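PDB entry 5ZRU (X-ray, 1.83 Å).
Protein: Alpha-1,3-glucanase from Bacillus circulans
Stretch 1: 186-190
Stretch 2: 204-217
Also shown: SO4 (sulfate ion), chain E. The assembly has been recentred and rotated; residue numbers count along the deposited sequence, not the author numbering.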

# COMPACT_ATOMS: atom_id res chain seq x y z
N SER A 186 22.98 -22.65 9.80
CA SER A 186 22.36 -22.09 8.61
C SER A 186 23.40 -22.02 7.50
O SER A 186 24.59 -22.27 7.72
CB SER A 186 21.79 -20.70 8.90
OG SER A 186 22.82 -19.81 9.33
N VAL A 187 22.95 -21.67 6.31
CA VAL A 187 23.84 -21.31 5.22
C VAL A 187 23.60 -19.84 4.94
O VAL A 187 22.49 -19.34 5.10
CB VAL A 187 23.63 -22.15 3.94
CG1 VAL A 187 23.87 -23.64 4.21
CG2 VAL A 187 22.24 -21.94 3.38
N SER A 188 24.66 -19.14 4.56
CA SER A 188 24.57 -17.72 4.25
C SER A 188 24.88 -17.51 2.78
O SER A 188 25.66 -18.25 2.18
CB SER A 188 25.54 -16.90 5.11
OG SER A 188 25.61 -15.54 4.66
N VAL A 189 24.26 -16.48 2.19
CA VAL A 189 24.57 -16.17 0.79
C VAL A 189 26.05 -15.83 0.63
O VAL A 189 26.63 -16.04 -0.44
CB VAL A 189 23.68 -15.03 0.28
CG1 VAL A 189 22.22 -15.48 0.20
CG2 VAL A 189 23.86 -13.78 1.15
N THR A 190 26.69 -15.30 1.68
CA THR A 190 28.11 -14.98 1.56
C THR A 190 28.98 -16.24 1.58
O THR A 190 30.14 -16.17 1.15
CB THR A 190 28.54 -14.01 2.66
OG1 THR A 190 28.32 -14.60 3.95
CG2 THR A 190 27.77 -12.70 2.56
N ALA A 204 23.95 -15.04 -8.59
CA ALA A 204 24.48 -16.39 -8.72
C ALA A 204 24.71 -17.01 -7.35
O ALA A 204 24.39 -18.19 -7.12
CB ALA A 204 25.78 -16.39 -9.53
N ALA A 205 25.25 -16.22 -6.41
CA ALA A 205 25.46 -16.73 -5.06
C ALA A 205 24.13 -17.01 -4.35
O ALA A 205 24.01 -17.99 -3.62
CB ALA A 205 26.29 -15.73 -4.26
N PHE A 206 23.13 -16.14 -4.55
CA PHE A 206 21.81 -16.39 -3.96
C PHE A 206 21.22 -17.69 -4.47
O PHE A 206 20.66 -18.48 -3.69
CB PHE A 206 20.86 -15.23 -4.27
CG PHE A 206 20.95 -14.08 -3.32
CD1 PHE A 206 22.18 -13.55 -2.95
CD2 PHE A 206 19.80 -13.48 -2.82
CE1 PHE A 206 22.25 -12.47 -2.08
CE2 PHE A 206 19.86 -12.40 -1.96
CZ PHE A 206 21.09 -11.89 -1.58
N GLU A 207 21.31 -17.94 -5.78
CA GLU A 207 20.78 -19.17 -6.35
C GLU A 207 21.49 -20.39 -5.79
O GLU A 207 20.85 -21.39 -5.44
CB GLU A 207 20.89 -19.14 -7.88
CG GLU A 207 19.83 -18.27 -8.52
CD GLU A 207 20.10 -18.01 -9.99
OE1 GLU A 207 21.00 -18.67 -10.56
OE2 GLU A 207 19.42 -17.13 -10.55
N ALA A 208 22.83 -20.33 -5.71
CA ALA A 208 23.58 -21.44 -5.14
C ALA A 208 23.22 -21.65 -3.68
O ALA A 208 23.12 -22.79 -3.22
CB ALA A 208 25.08 -21.18 -5.29
N ALA A 209 23.02 -20.56 -2.94
CA ALA A 209 22.68 -20.66 -1.53
C ALA A 209 21.32 -21.30 -1.33
O ALA A 209 21.12 -22.08 -0.39
CB ALA A 209 22.74 -19.28 -0.88
N VAL A 210 20.36 -20.98 -2.21
CA VAL A 210 19.05 -21.64 -2.15
C VAL A 210 19.20 -23.14 -2.31
O VAL A 210 18.65 -23.93 -1.53
CB VAL A 210 18.10 -21.05 -3.21
CG1 VAL A 210 16.85 -21.91 -3.32
CG2 VAL A 210 17.73 -19.61 -2.84
N ASN A 211 19.94 -23.58 -3.34
CA ASN A 211 20.13 -25.01 -3.56
C ASN A 211 20.77 -25.68 -2.35
O ASN A 211 20.37 -26.78 -1.96
CB ASN A 211 20.98 -25.26 -4.81
CG ASN A 211 20.26 -24.91 -6.09
OD1 ASN A 211 19.03 -24.85 -6.13
ND2 ASN A 211 21.02 -24.70 -7.16
N ALA A 212 21.76 -25.03 -1.74
CA ALA A 212 22.43 -25.64 -0.59
C ALA A 212 21.50 -25.69 0.61
O ALA A 212 21.52 -26.67 1.37
CB ALA A 212 23.70 -24.88 -0.26
N ALA A 213 20.70 -24.64 0.81
CA ALA A 213 19.74 -24.63 1.91
C ALA A 213 18.73 -25.75 1.75
O ALA A 213 18.42 -26.47 2.70
CB ALA A 213 19.04 -23.27 1.99
N VAL A 214 18.20 -25.91 0.53
CA VAL A 214 17.20 -26.95 0.29
C VAL A 214 17.82 -28.33 0.45
O VAL A 214 17.22 -29.22 1.06
CB VAL A 214 16.56 -26.76 -1.10
CG1 VAL A 214 15.75 -27.99 -1.49
CG2 VAL A 214 15.69 -25.51 -1.11
N THR A 215 19.03 -28.52 -0.08
CA THR A 215 19.69 -29.81 0.04
C THR A 215 19.99 -30.16 1.50
O THR A 215 19.83 -31.31 1.91
CB THR A 215 20.98 -29.82 -0.79
OG1 THR A 215 20.64 -29.87 -2.18
CG2 THR A 215 21.85 -31.04 -0.45
N SER A 216 20.40 -29.17 2.30
CA SER A 216 20.83 -29.45 3.66
C SER A 216 19.72 -29.31 4.69
O SER A 216 19.93 -29.67 5.86
CB SER A 216 21.99 -28.53 4.05
OG SER A 216 21.58 -27.17 4.03
N GLY A 217 18.56 -28.81 4.30
CA GLY A 217 17.52 -28.49 5.26
C GLY A 217 17.87 -27.36 6.20
O GLY A 217 17.32 -27.30 7.30
S SO4 E . 27.58 -14.26 7.84
O1 SO4 E . 27.14 -13.49 9.01
O2 SO4 E . 26.43 -14.70 7.06
O3 SO4 E . 28.33 -15.43 8.29
O4 SO4 E . 28.44 -13.41 6.99

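A short strand that turns into a 3-10 segment lies against one side of an alpha helix in this alpha-1,3-glucanase, and the two are held together by apolar packing, with no hydrogen bond crossing between them. The helix runs through Ser-216 and is built on regular i to i+4 bonds, such as Ala-209 N to Ala-205 O (2.8 Å) and Ala-213 N to Ala-209 O (2.9 Å). Its backbone polar groups are thus largely paired internally. The register is antiparallel in sense: Val-187 CA lies 6.2 Å from Ala-213 CA, and two residues on, Val-189 CA lies 5.4 Å from Ala-209 CA, one helical turn back. So close an approach suits the small side chains of Ala-205, Ala-209 and Ala-213, which recur every fourth residue and so line one side of the helix.

Alternation along the first stretch decides what meets the helix. The CA-to-CB bonds of Val-187 and Val-189 point toward it, while those of Ser-186, Ser-188 and Thr-190 point away. Both valines adopt the m rotamer (chi1 -61° and -67°). In Val-187 this sets CG2 against Ala-213 CB at 3.7 Å and within 3.9 Å of Ala-209 O, while CG1 extends to Ser-216 OG at 4.2 Å, a van der Waals approach with no hydrogen bond. Val-189 is the more deeply covered of the two. Its CG1 lies 4.0 Å from Ala-209 CB and 3.7 Å from Phe-206 CD1. Its backbone takes part as well, with Val-189 CA 4.0 Å from Ala-209 CB and Val-189 O 3.8 Å from Ala-205 CB.

Phe-206 starts from a CA-to-CB bond directed away from the first stretch, yet its ring comes back to the contact. With chi1 at -85° and chi2 at 47°, it offers a face to Val-189: CG1 sits 3.8 Å from the ring centroid and 18° off the normal, a CH-pi contact in which the methyl lies over the pi cloud.

The hydroxyls of Ser-216, Ser-188 and Thr-190 find partners without crossing to the other stretch. Ser-216, chi1 63° (p), folds its hydroxyl back along the helix, so that OG donates to Ala-212 O at 2.7 Å, a carbonyl that also accepts from Ser-216 N at 2.9 Å. Thr-215, in the m rotamer, places OG1 3.1 Å from Asn-211 O. Gly-217 then leaves the helix with phi 66°, a positive value that favours glycine.

On the strand, Ser-188 is t (chi1 171°), which places OG where it accepts from Thr-190 N at 3.2 Å and donates to sulfate O2 at 2.7 Å. Thr-190, p with chi1 60°, holds OG1 3.0 Å from Ser-188 OG and 3.3 Å from sulfate O4, the latter contact weak. The anion, probably from the crystallisation liquor, thus binds beside Ser-188 and Thr-190, whose CA-to-CB bonds point away from the helix.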